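Local structure of putative Zn-dependent Alcohol Dehydrogenase (3IV6) at residues D112-R118 with T143-K149; L119-F123 with V148-Y153; C132-S137 with Q255-R259. The protein binds S-adenosylmethionine in a Rossmann-like fold of the class I methyltransferase type, which makes it probably a methyltransferase, although its substrate is not established. The contacts are given in a common frame with arbitrary orientation. Numbering follows the deposited sequence.

Interaction 1: residues D112-R118 with T143-K149. With SAM (S-adenosylmethionine), chain E.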
loop_
_atom_site.group_PDB
_atom_site.type_symbol
_atom_site.label_atom_id
_atom_site.label_comp_id
_atom_site.label_asym_id
_atom_site.label_seq_id
_atom_site.Cartn_x
_atom_site.Cartn_y
_atom_site.Cartn_z
ATOM N N ASP A 112 15.676 -9.103 5.580
ATOM C CA ASP A 112 15.134 -10.471 5.554
ATOM C C ASP A 112 13.656 -10.495 5.102
ATOM O O ASP A 112 13.216 -11.426 4.399
ATOM C CB ASP A 112 15.223 -11.137 6.928
ATOM C CG ASP A 112 16.649 -11.370 7.385
ATOM O OD1 ASP A 112 16.911 -11.180 8.594
ATOM O OD2 ASP A 112 17.500 -11.746 6.538
ATOM N N PHE A 113 12.908 -9.472 5.527
ATOM C CA PHE A 113 11.485 -9.349 5.229
ATOM C C PHE A 113 11.076 -7.958 4.782
ATOM O O PHE A 113 11.524 -6.953 5.335
ATOM C CB PHE A 113 10.644 -9.742 6.437
ATOM C CG PHE A 113 10.811 -11.168 6.848
ATOM C CD1 PHE A 113 10.049 -12.159 6.260
ATOM C CD2 PHE A 113 11.735 -11.520 7.823
ATOM C CE1 PHE A 113 10.201 -13.478 6.642
ATOM C CE2 PHE A 113 11.898 -12.820 8.203
ATOM C CZ PHE A 113 11.131 -13.808 7.619
ATOM N N VAL A 114 10.221 -7.908 3.763
ATOM C CA VAL A 114 9.568 -6.655 3.406
ATOM C C VAL A 114 8.078 -6.872 3.569
ATOM O O VAL A 114 7.488 -7.769 2.951
ATOM C CB VAL A 114 9.889 -6.220 1.964
ATOM C CG1 VAL A 114 8.798 -5.262 1.410
ATOM C CG2 VAL A 114 11.268 -5.580 1.883
ATOM N N LEU A 115 7.478 -6.080 4.442
ATOM C CA LEU A 115 6.030 -6.127 4.672
ATOM C C LEU A 115 5.295 -4.868 4.141
ATOM O O LEU A 115 5.809 -3.746 4.213
ATOM C CB LEU A 115 5.738 -6.309 6.165
ATOM C CG LEU A 115 6.721 -7.170 6.950
ATOM C CD1 LEU A 115 6.415 -7.091 8.421
ATOM C CD2 LEU A 115 6.760 -8.603 6.464
ATOM N N ASN A 116 4.107 -5.064 3.574
ATOM C CA ASN A 116 3.169 -3.950 3.413
ATOM C C ASN A 116 1.717 -4.395 3.349
ATOM O O ASN A 116 1.416 -5.486 2.829
ATOM C CB ASN A 116 3.537 -3.066 2.214
ATOM C CG ASN A 116 3.748 -3.863 0.925
ATOM O OD1 ASN A 116 4.873 -4.228 0.588
ATOM N ND2 ASN A 116 2.672 -4.087 0.183
ATOM N N ASP A 117 0.832 -3.569 3.908
ATOM C CA ASP A 117 -0.593 -3.874 3.945
ATOM C C ASP A 117 -1.409 -3.011 2.992
ATOM O O ASP A 117 -1.652 -1.843 3.280
ATOM C CB ASP A 117 -1.155 -3.699 5.353
ATOM C CG ASP A 117 -2.648 -4.060 5.440
ATOM O OD1 ASP A 117 -3.097 -5.023 4.769
ATOM O OD2 ASP A 117 -3.370 -3.393 6.206
ATOM N N ARG A 118 -1.845 -3.598 1.880
ATOM C CA ARG A 118 -2.760 -2.944 0.948
ATOM C C ARG A 118 -2.156 -1.708 0.265
ATOM O O ARG A 118 -2.860 -0.767 -0.141
ATOM C CB ARG A 118 -4.081 -2.644 1.637
ATOM C CG ARG A 118 -4.977 -3.870 1.746
ATOM C CD ARG A 118 -6.215 -3.633 2.620
ATOM N NE ARG A 118 -5.982 -3.684 4.061
ATOM C CZ ARG A 118 -6.926 -3.399 4.970
ATOM N NH1 ARG A 118 -8.127 -3.049 4.552
ATOM N NH2 ARG A 118 -6.687 -3.448 6.291
ATOM N N THR A 143 12.037 -12.652 2.099
ATOM C CA THR A 143 10.620 -12.850 1.809
ATOM C C THR A 143 9.874 -11.518 1.756
ATOM O O THR A 143 10.148 -10.612 2.542
ATOM C CB THR A 143 10.005 -13.788 2.870
ATOM O OG1 THR A 143 10.805 -14.981 2.956
ATOM C CG2 THR A 143 8.545 -14.129 2.539
ATOM N N VAL A 144 8.963 -11.383 0.802
ATOM C CA VAL A 144 8.086 -10.216 0.741
ATOM C C VAL A 144 6.713 -10.699 1.129
ATOM O O VAL A 144 6.238 -11.713 0.611
ATOM C CB VAL A 144 8.025 -9.626 -0.686
ATOM C CG1 VAL A 144 6.955 -8.431 -0.837
ATOM C CG2 VAL A 144 9.416 -9.194 -1.098
ATOM N N ARG A 145 6.086 -9.988 2.061
ATOM C CA ARG A 145 4.695 -10.252 2.404
ATOM C C ARG A 145 3.878 -9.016 2.101
ATOM O O ARG A 145 4.064 -7.935 2.686
ATOM C CB ARG A 145 4.583 -10.679 3.860
ATOM C CG ARG A 145 5.344 -11.981 4.180
ATOM C CD ARG A 145 5.265 -12.304 5.630
ATOM N NE ARG A 145 5.844 -13.613 5.895
ATOM C CZ ARG A 145 6.029 -14.146 7.108
ATOM N NH1 ARG A 145 6.566 -15.369 7.208
ATOM N NH2 ARG A 145 5.684 -13.483 8.209
ATOM N N ALA A 146 2.994 -9.161 1.129
ATOM C CA ALA A 146 2.197 -8.013 0.652
ATOM C C ALA A 146 0.708 -8.355 0.544
ATOM O O ALA A 146 0.331 -9.240 -0.209
ATOM C CB ALA A 146 2.731 -7.514 -0.702
ATOM N N SER A 147 -0.137 -7.687 1.315
ATOM C CA SER A 147 -1.556 -7.995 1.236
ATOM C C SER A 147 -2.212 -7.080 0.213
ATOM O O SER A 147 -1.787 -5.959 0.040
ATOM C CB SER A 147 -2.175 -7.737 2.559
ATOM O OG SER A 147 -2.097 -6.349 2.801
ATOM N N VAL A 148 -3.238 -7.564 -0.470
ATOM C CA VAL A 148 -3.937 -6.770 -1.441
ATOM C C VAL A 148 -5.435 -6.901 -1.243
ATOM O O VAL A 148 -5.936 -7.989 -1.127
ATOM C CB VAL A 148 -3.631 -7.240 -2.841
ATOM C CG1 VAL A 148 -4.217 -6.229 -3.864
ATOM C CG2 VAL A 148 -2.119 -7.370 -3.013
ATOM N N LYS A 149 -6.153 -5.788 -1.191
ATOM C CA LYS A 149 -7.614 -5.826 -1.142
ATOM C C LYS A 149 -8.162 -6.183 -2.518
ATOM O O LYS A 149 -7.767 -5.575 -3.474
ATOM C CB LYS A 149 -8.181 -4.474 -0.701
ATOM C CG LYS A 149 -9.448 -4.607 0.083
ATOM C CD LYS A 149 -10.482 -3.574 -0.275
ATOM C CE LYS A 149 -11.235 -3.996 -1.517
ATOM N NZ LYS A 149 -12.121 -5.169 -1.237
HETATM N N SAM E . -2.399 2.770 4.756
HETATM C CA SAM E . -3.023 1.459 4.759
HETATM C C SAM E . -2.530 0.621 5.919
HETATM O O SAM E . -1.686 1.016 6.735
HETATM O OXT SAM E . -3.032 -0.474 6.026
HETATM C CB SAM E . -2.850 0.758 3.417
HETATM C CG SAM E . -2.321 1.634 2.273
HETATM S SD SAM E . -0.522 1.915 2.210
HETATM C CE SAM E . 0.084 1.145 3.738
HETATM C "C5'" SAM E . -0.372 3.725 2.421
HETATM C "C4'" SAM E . 0.930 4.281 2.988
HETATM O "O4'" SAM E . 1.993 4.019 2.089
HETATM C "C3'" SAM E . 0.906 5.790 3.150
HETATM O "O3'" SAM E . 1.641 6.083 4.316
HETATM C "C2'" SAM E . 1.690 6.320 1.968
HETATM O "O2'" SAM E . 2.420 7.482 2.300
HETATM C "C1'" SAM E . 2.647 5.185 1.649
HETATM N N9 SAM E . 2.903 5.082 0.206
HETATM C C8 SAM E . 1.959 5.099 -0.788
HETATM N N7 SAM E . 2.590 5.006 -1.990
HETATM C C5 SAM E . 3.935 4.927 -1.789
HETATM C C6 SAM E . 5.028 4.814 -2.670
HETATM N N6 SAM E . 4.884 4.774 -3.997
HETATM N N1 SAM E . 6.292 4.773 -2.136
HETATM C C2 SAM E . 6.456 4.858 -0.760
HETATM N N3 SAM E . 5.398 4.952 0.111
HETATM C C4 SAM E . 4.144 4.988 -0.399
HETATM O O HOH W 1 0.227 -4.269 -0.404
#
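Backbone hydrogen bonds define this contact. T143 N donates to D112 O (2.9 Å), V114 N to T143 O (3.0 Å), R145 N to V114 O (2.8 Å), N116 N to R145 O (3.0 Å), S147 N to N116 O (3.1 Å) and R118 N to S147 O (3.0 Å). With the axes 4.7 Å apart and 4° from parallel, 113-117 and 143-149 are in-register parallel neighbours; CA-H...O contacts, such as F113 CA to T143 O at 3.3 Å, lie between the N-H...O hydrogen bonds. Both strands belong to the beta-alpha-beta unit whose crossover helix is 125-139, in the middle of a seven-stranded sheet of Rossmann-like, class I methyltransferase order. Side chains alternate between its faces. V114, V144, N116 and A146 lie on one, where V114 CB meets V144 CG2 at 4.3 Å and M135 of the helix packs on V144 and N116. F113, L115, T143 and R145 lie on the other: F113 CE1 sits over a face of the R145 guanidinium, 4.1 Å from NH1, while R145 NH2 binds the carbonyls of F39 and E41. Polar side chains gather at the C-terminal end. S147 OG donates to D117 OD1 (2.6 Å), D117 OD1 forms a salt bridge with R118 NE (3.3 Å), and R118 NH1 reaches A28 O. Here D117 and R118 line the S-adenosylmethionine pocket, R118 O approaching SAM CG at 3.4 Å.

Interaction 2: residues L119-F123 with V148-Y153. With SAM (S-adenosylmethionine), chain E.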
loop_
_atom_site.group_PDB
_atom_site.type_symbol
_atom_site.label_atom_id
_atom_site.label_comp_id
_atom_site.label_asym_id
_atom_site.label_seq_id
_atom_site.Cartn_x
_atom_site.Cartn_y
_atom_site.Cartn_z
ATOM N N LEU A 119 -0.842 -1.742 0.100
ATOM C CA LEU A 119 -0.097 -0.664 -0.530
ATOM C C LEU A 119 -0.234 -0.763 -2.044
ATOM O O LEU A 119 -0.198 0.216 -2.756
ATOM C CB LEU A 119 1.363 -0.815 -0.152
ATOM C CG LEU A 119 2.340 -0.009 -0.972
ATOM C CD1 LEU A 119 2.057 1.477 -0.770
ATOM C CD2 LEU A 119 3.765 -0.381 -0.602
ATOM N N ILE A 120 -0.406 -1.978 -2.529
ATOM C CA ILE A 120 -0.495 -2.244 -3.949
ATOM C C ILE A 120 -1.795 -1.656 -4.485
ATOM O O ILE A 120 -1.919 -1.372 -5.669
ATOM C CB ILE A 120 -0.364 -3.777 -4.227
ATOM C CG1 ILE A 120 1.104 -4.216 -4.204
ATOM C CG2 ILE A 120 -0.942 -4.173 -5.603
ATOM C CD1 ILE A 120 1.239 -5.643 -3.795
ATOM N N ASN A 121 -2.758 -1.455 -3.593
ATOM C CA ASN A 121 -4.053 -0.937 -3.984
ATOM C C ASN A 121 -3.904 0.572 -4.305
ATOM O O ASN A 121 -4.763 1.177 -4.954
ATOM C CB ASN A 121 -5.048 -1.172 -2.850
ATOM C CG ASN A 121 -5.539 -2.620 -2.773
ATOM O OD1 ASN A 121 -5.181 -3.377 -1.856
ATOM N ND2 ASN A 121 -6.377 -3.003 -3.727
ATOM N N ARG A 122 -2.798 1.160 -3.844
ATOM C CA ARG A 122 -2.493 2.546 -4.096
ATOM C C ARG A 122 -1.745 2.739 -5.398
ATOM O O ARG A 122 -1.269 3.850 -5.676
ATOM C CB ARG A 122 -1.678 3.156 -2.947
ATOM C CG ARG A 122 -2.443 3.283 -1.618
ATOM C CD ARG A 122 -3.930 3.582 -1.866
ATOM N NE ARG A 122 -4.749 2.690 -1.056
ATOM C CZ ARG A 122 -5.830 2.046 -1.471
ATOM N NH1 ARG A 122 -6.276 2.188 -2.698
ATOM N NH2 ARG A 122 -6.466 1.253 -0.632
ATOM N N PHE A 123 -1.656 1.669 -6.193
ATOM C CA PHE A 123 -0.985 1.723 -7.485
ATOM C C PHE A 123 -1.870 1.479 -8.700
ATOM O O PHE A 123 -2.950 0.877 -8.631
ATOM C CB PHE A 123 0.191 0.728 -7.552
ATOM C CG PHE A 123 1.204 0.882 -6.442
ATOM C CD1 PHE A 123 1.604 2.154 -6.000
ATOM C CD2 PHE A 123 1.782 -0.244 -5.862
ATOM C CE1 PHE A 123 2.510 2.318 -4.990
ATOM C CE2 PHE A 123 2.729 -0.097 -4.835
ATOM C CZ PHE A 123 3.086 1.218 -4.391
ATOM N N VAL A 148 -3.238 -7.564 -0.470
ATOM C CA VAL A 148 -3.937 -6.770 -1.441
ATOM C C VAL A 148 -5.435 -6.901 -1.243
ATOM O O VAL A 148 -5.936 -7.989 -1.127
ATOM C CB VAL A 148 -3.631 -7.240 -2.841
ATOM C CG1 VAL A 148 -4.217 -6.229 -3.864
ATOM C CG2 VAL A 148 -2.119 -7.370 -3.013
ATOM N N LYS A 149 -6.153 -5.788 -1.191
ATOM C CA LYS A 149 -7.614 -5.826 -1.142
ATOM C C LYS A 149 -8.162 -6.183 -2.518
ATOM O O LYS A 149 -7.767 -5.575 -3.474
ATOM C CB LYS A 149 -8.181 -4.474 -0.701
ATOM C CG LYS A 149 -9.448 -4.607 0.083
ATOM C CD LYS A 149 -10.482 -3.574 -0.275
ATOM C CE LYS A 149 -11.235 -3.996 -1.517
ATOM N NZ LYS A 149 -12.121 -5.169 -1.237
ATOM N N LEU A 150 -9.092 -7.131 -2.610
ATOM C CA LEU A 150 -9.511 -7.646 -3.900
ATOM C C LEU A 150 -10.942 -7.280 -4.259
ATOM O O LEU A 150 -11.825 -7.214 -3.400
ATOM C CB LEU A 150 -9.322 -9.152 -3.991
ATOM C CG LEU A 150 -7.952 -9.761 -3.645
ATOM C CD1 LEU A 150 -8.094 -11.262 -3.483
ATOM C CD2 LEU A 150 -6.882 -9.461 -4.699
ATOM N N GLY A 151 -11.137 -7.025 -5.551
ATOM C CA GLY A 151 -12.412 -6.610 -6.102
ATOM C C GLY A 151 -12.622 -5.144 -5.849
ATOM O O GLY A 151 -11.673 -4.442 -5.571
ATOM N N PHE A 152 -13.866 -4.689 -5.896
ATOM C CA PHE A 152 -14.154 -3.253 -5.751
ATOM C C PHE A 152 -14.274 -2.818 -4.317
ATOM O O PHE A 152 -14.701 -3.593 -3.447
ATOM C CB PHE A 152 -15.441 -2.846 -6.507
ATOM C CG PHE A 152 -15.330 -2.970 -8.005
ATOM C CD1 PHE A 152 -14.425 -2.184 -8.720
ATOM C CD2 PHE A 152 -16.120 -3.869 -8.697
ATOM C CE1 PHE A 152 -14.316 -2.315 -10.093
ATOM C CE2 PHE A 152 -16.005 -3.997 -10.066
ATOM C CZ PHE A 152 -15.104 -3.227 -10.760
ATOM N N TYR A 153 -13.902 -1.564 -4.088
ATOM C CA TYR A 153 -14.207 -0.874 -2.838
ATOM C C TYR A 153 -15.695 -0.441 -2.785
ATOM O O TYR A 153 -16.362 -0.347 -3.815
ATOM C CB TYR A 153 -13.308 0.341 -2.713
ATOM C CG TYR A 153 -11.876 0.037 -2.317
ATOM C CD1 TYR A 153 -11.449 0.242 -1.011
ATOM C CD2 TYR A 153 -10.953 -0.444 -3.236
ATOM C CE1 TYR A 153 -10.168 -0.025 -0.638
ATOM C CE2 TYR A 153 -9.656 -0.722 -2.864
ATOM C CZ TYR A 153 -9.277 -0.504 -1.564
ATOM O OH TYR A 153 -7.991 -0.764 -1.147
HETATM N N SAM E . -2.399 2.770 4.756
HETATM C CA SAM E . -3.023 1.459 4.759
HETATM C C SAM E . -2.530 0.621 5.919
HETATM O O SAM E . -1.686 1.016 6.735
HETATM O OXT SAM E . -3.032 -0.474 6.026
HETATM C CB SAM E . -2.850 0.758 3.417
HETATM C CG SAM E . -2.321 1.634 2.273
HETATM S SD SAM E . -0.522 1.915 2.210
HETATM C CE SAM E . 0.084 1.145 3.738
HETATM C "C5'" SAM E . -0.372 3.725 2.421
HETATM C "C4'" SAM E . 0.930 4.281 2.988
HETATM O "O4'" SAM E . 1.993 4.019 2.089
HETATM C "C3'" SAM E . 0.906 5.790 3.150
HETATM O "O3'" SAM E . 1.641 6.083 4.316
HETATM C "C2'" SAM E . 1.690 6.320 1.968
HETATM O "O2'" SAM E . 2.420 7.482 2.300
HETATM C "C1'" SAM E . 2.647 5.185 1.649
HETATM N N9 SAM E . 2.903 5.082 0.206
HETATM C C8 SAM E . 1.959 5.099 -0.788
HETATM N N7 SAM E . 2.590 5.006 -1.990
HETATM C C5 SAM E . 3.935 4.927 -1.789
HETATM C C6 SAM E . 5.028 4.814 -2.670
HETATM N N6 SAM E . 4.884 4.774 -3.997
HETATM N N1 SAM E . 6.292 4.773 -2.136
HETATM C C2 SAM E . 6.456 4.858 -0.760
HETATM N N3 SAM E . 5.398 4.952 0.111
HETATM C C4 SAM E . 4.144 4.988 -0.399
#
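A single side-chain amide, that of N121, binds both backbone polar groups of one strand residue: K149 N donates to N121 OD1 (2.7 Å, 155° at the hydrogen), and N121 ND2 donates to K149 O (2.9 Å, 167°). The CA-to-CB bond of N121 points toward 148-153, and its two hydrogen bonds place the amide at the strand edge where the pairing of 113-117 with 143-149 has run out. On the strand's other edge V148 and L150 pair with M252 and N250, so N121 takes the place a neighbouring strand would have. Residues 120-122 form a 3-10 segment, with R122 N bonded to L119 O (3.0 Å) and F123 N to I120 O (3.1 Å), in the loop leading from strand 113-117 into helix 125-139. Next to the amide pair, I120 CD1 packs on V148 CG2 at 3.9 Å. A second polar link comes from R122, whose NH2 donates to Y153 OH (2.6 Å, 145°); its NH1 forms a salt bridge with E214, and Y153 sits at the N-cap position, right before helix 154-164. L119 and F123 turn instead to the cofactor: L119 CD1 is 3.6 Å from SAM C8, and F123 CE1 is 3.6 Å from SAM N6. Because N121 and R122 give directional bonds to the strand end and to Y153, the chemistry implies a defined position for the turn, whose flanking residues line the adenine side of the S-adenosylmethionine pocket.

Interaction 3: residues C132-S137 with Q255-R259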
loop_
_atom_site.group_PDB
_atom_site.type_symbol
_atom_site.label_atom_id
_atom_site.label_comp_id
_atom_site.label_asym_id
_atom_site.label_seq_id
_atom_site.Cartn_x
_atom_site.Cartn_y
_atom_site.Cartn_z
ATOM N N CYS A 132 6.715 -4.037 -6.914
ATOM C CA CYS A 132 7.067 -5.417 -6.552
ATOM C C CYS A 132 8.532 -5.689 -6.778
ATOM O O CYS A 132 9.188 -6.204 -5.900
ATOM C CB CYS A 132 6.166 -6.446 -7.267
ATOM S SG CYS A 132 4.437 -6.275 -6.665
ATOM N N LEU A 133 9.048 -5.308 -7.946
ATOM C CA LEU A 133 10.495 -5.254 -8.203
ATOM C C LEU A 133 11.294 -4.557 -7.065
ATOM O O LEU A 133 12.279 -5.088 -6.578
ATOM C CB LEU A 133 10.768 -4.584 -9.555
ATOM C CG LEU A 133 12.116 -4.835 -10.247
ATOM C CD1 LEU A 133 12.525 -6.308 -10.205
ATOM C CD2 LEU A 133 12.063 -4.361 -11.675
ATOM N N GLY A 134 10.849 -3.382 -6.635
ATOM C CA GLY A 134 11.467 -2.722 -5.519
ATOM C C GLY A 134 11.471 -3.550 -4.239
ATOM O O GLY A 134 12.441 -3.549 -3.489
HETATM N N MSE A 135 10.381 -4.237 -3.944
HETATM C CA MSE A 135 10.325 -5.003 -2.713
HETATM C C MSE A 135 11.323 -6.176 -2.790
HETATM O O MSE A 135 12.039 -6.505 -1.822
HETATM C CB MSE A 135 8.914 -5.518 -2.481
HETATM C CG MSE A 135 7.852 -4.462 -2.305
HETATM SE SE MSE A 135 6.002 -5.159 -2.387
HETATM C CE MSE A 135 5.068 -3.505 -2.839
ATOM N N LEU A 136 11.354 -6.796 -3.958
ATOM C CA LEU A 136 12.255 -7.893 -4.244
ATOM C C LEU A 136 13.710 -7.438 -4.189
ATOM O O LEU A 136 14.599 -8.134 -3.692
ATOM C CB LEU A 136 11.915 -8.440 -5.629
ATOM C CG LEU A 136 10.723 -9.397 -5.574
ATOM C CD1 LEU A 136 10.368 -9.887 -6.946
ATOM C CD2 LEU A 136 11.074 -10.531 -4.644
ATOM N N SER A 137 13.937 -6.243 -4.698
ATOM C CA SER A 137 15.243 -5.640 -4.675
ATOM C C SER A 137 15.719 -5.417 -3.238
ATOM O O SER A 137 16.891 -5.620 -2.939
ATOM C CB SER A 137 15.198 -4.333 -5.448
ATOM O OG SER A 137 16.433 -3.666 -5.391
ATOM N N GLN A 255 2.841 -14.046 -0.079
ATOM C CA GLN A 255 4.234 -14.197 0.326
ATOM C C GLN A 255 4.999 -14.703 -0.881
ATOM O O GLN A 255 4.657 -15.729 -1.471
ATOM C CB GLN A 255 4.340 -15.155 1.514
ATOM C CG GLN A 255 5.758 -15.607 1.841
ATOM C CD GLN A 255 5.817 -16.394 3.134
ATOM O OE1 GLN A 255 5.178 -16.028 4.115
ATOM N NE2 GLN A 255 6.581 -17.486 3.141
ATOM N N PHE A 256 6.015 -13.956 -1.278
ATOM C CA PHE A 256 6.773 -14.284 -2.481
ATOM C C PHE A 256 8.251 -13.896 -2.385
ATOM O O PHE A 256 8.683 -13.142 -1.503
ATOM C CB PHE A 256 6.124 -13.677 -3.745
ATOM C CG PHE A 256 6.007 -12.147 -3.749
ATOM C CD1 PHE A 256 6.940 -11.360 -4.438
ATOM C CD2 PHE A 256 4.966 -11.482 -3.096
ATOM C CE1 PHE A 256 6.838 -9.944 -4.488
ATOM C CE2 PHE A 256 4.878 -10.070 -3.138
ATOM C CZ PHE A 256 5.805 -9.322 -3.843
ATOM N N SER A 257 9.028 -14.402 -3.321
ATOM C CA SER A 257 10.464 -14.221 -3.258
ATOM C C SER A 257 11.022 -14.539 -4.627
ATOM O O SER A 257 10.271 -15.025 -5.478
ATOM C CB SER A 257 11.031 -15.199 -2.253
ATOM O OG SER A 257 10.643 -16.481 -2.662
ATOM N N ARG A 258 12.302 -14.229 -4.854
ATOM C CA ARG A 258 12.976 -14.709 -6.039
ATOM C C ARG A 258 14.345 -15.161 -5.606
ATOM O O ARG A 258 15.082 -14.388 -5.003
ATOM C CB ARG A 258 13.050 -13.655 -7.160
ATOM C CG ARG A 258 13.866 -12.445 -6.828
ATOM C CD ARG A 258 14.688 -12.018 -8.004
ATOM N NE ARG A 258 14.434 -10.624 -8.389
ATOM C CZ ARG A 258 14.964 -9.553 -7.789
ATOM N NH1 ARG A 258 14.670 -8.338 -8.252
ATOM N NH2 ARG A 258 15.775 -9.689 -6.730
ATOM N N ARG A 259 14.688 -16.412 -5.887
ATOM C CA ARG A 259 16.014 -16.906 -5.521
ATOM C C ARG A 259 16.577 -17.742 -6.654
ATOM O O ARG A 259 15.825 -18.151 -7.536
ATOM C CB ARG A 259 15.958 -17.721 -4.215
ATOM C CG ARG A 259 15.174 -17.067 -3.058
ATOM C CD ARG A 259 15.119 -17.967 -1.808
ATOM N NE ARG A 259 14.568 -17.282 -0.635
ATOM C CZ ARG A 259 13.351 -17.488 -0.123
ATOM N NH1 ARG A 259 12.540 -18.374 -0.681
ATOM N NH2 ARG A 259 12.938 -16.808 0.946
#
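This is helix-on-sheet packing without a hydrogen bond between the segments: 132-137 of helix 125-139 lies against residues 255-259, at the end of strand 251-258 and of the modelled chain. The axes of the two short segments approach to 9.0 Å and cross at -69°, and 331 Å² is buried, both sides summed. L136 is the central residue. Its CG stands at the edge of the F256 ring, 4.1 Å from CE1, and its CD2 comes within 4.0 Å of S257 CA, so the leucine fits against the strand backbone between the side chains of F256 and R258. These two point toward the helix, whereas S257, between them, points away and hydrogen-bonds E240 through OG, as strand alternation requires. Helix 125-139 is the crossover helix between strands 113-117 and 143-149; here it reaches one strand further, onto 251-258, the antiparallel strand that class I methyltransferase folds insert beside strand 143-149. F256 also touches V144 of that strand, so its ring lies between the helix and the sheet. C132 SG is 4.4 Å from F256 CZ and 5.5 Å from the ring centroid, 58° off the normal, an oblique sulfur-aromatic contact; selenomethionine M135 places SE 4.4 Å from the same CZ. Toward the end of the strand, the guanidinium of R258 lies with one face against L136 CB, 3.8 Å from NH1, while L133 CD1 meets its edge at 3.5 Å from NH1. R258 NH2 is 3.6 Å from L136 O.

How the interactions relate
All three contacts are largely buried, yet their chemistry differs with place. Interaction 1 lies between central strands and is mostly backbone pairing; interaction 2, at the C-terminal end of the same strands, replaces that pairing with side-chain bonds from a turn; interaction 3 is side-chain packing on one sheet face, and its R258 and L133 are partly exposed. Interactions 1 and 2 share V148 and K149 and both touch the cofactor, whereas in interaction 3 the side chain of M135 is about 8 Å from the bound S-adenosylmethionine. Helix 125-139 ties them together: M135 SE is 3.3 Å from N116 OD1, and M135 CE is 4.1 Å from L119 CD2. I120 CD1 also meets A146 CB at 3.9 Å.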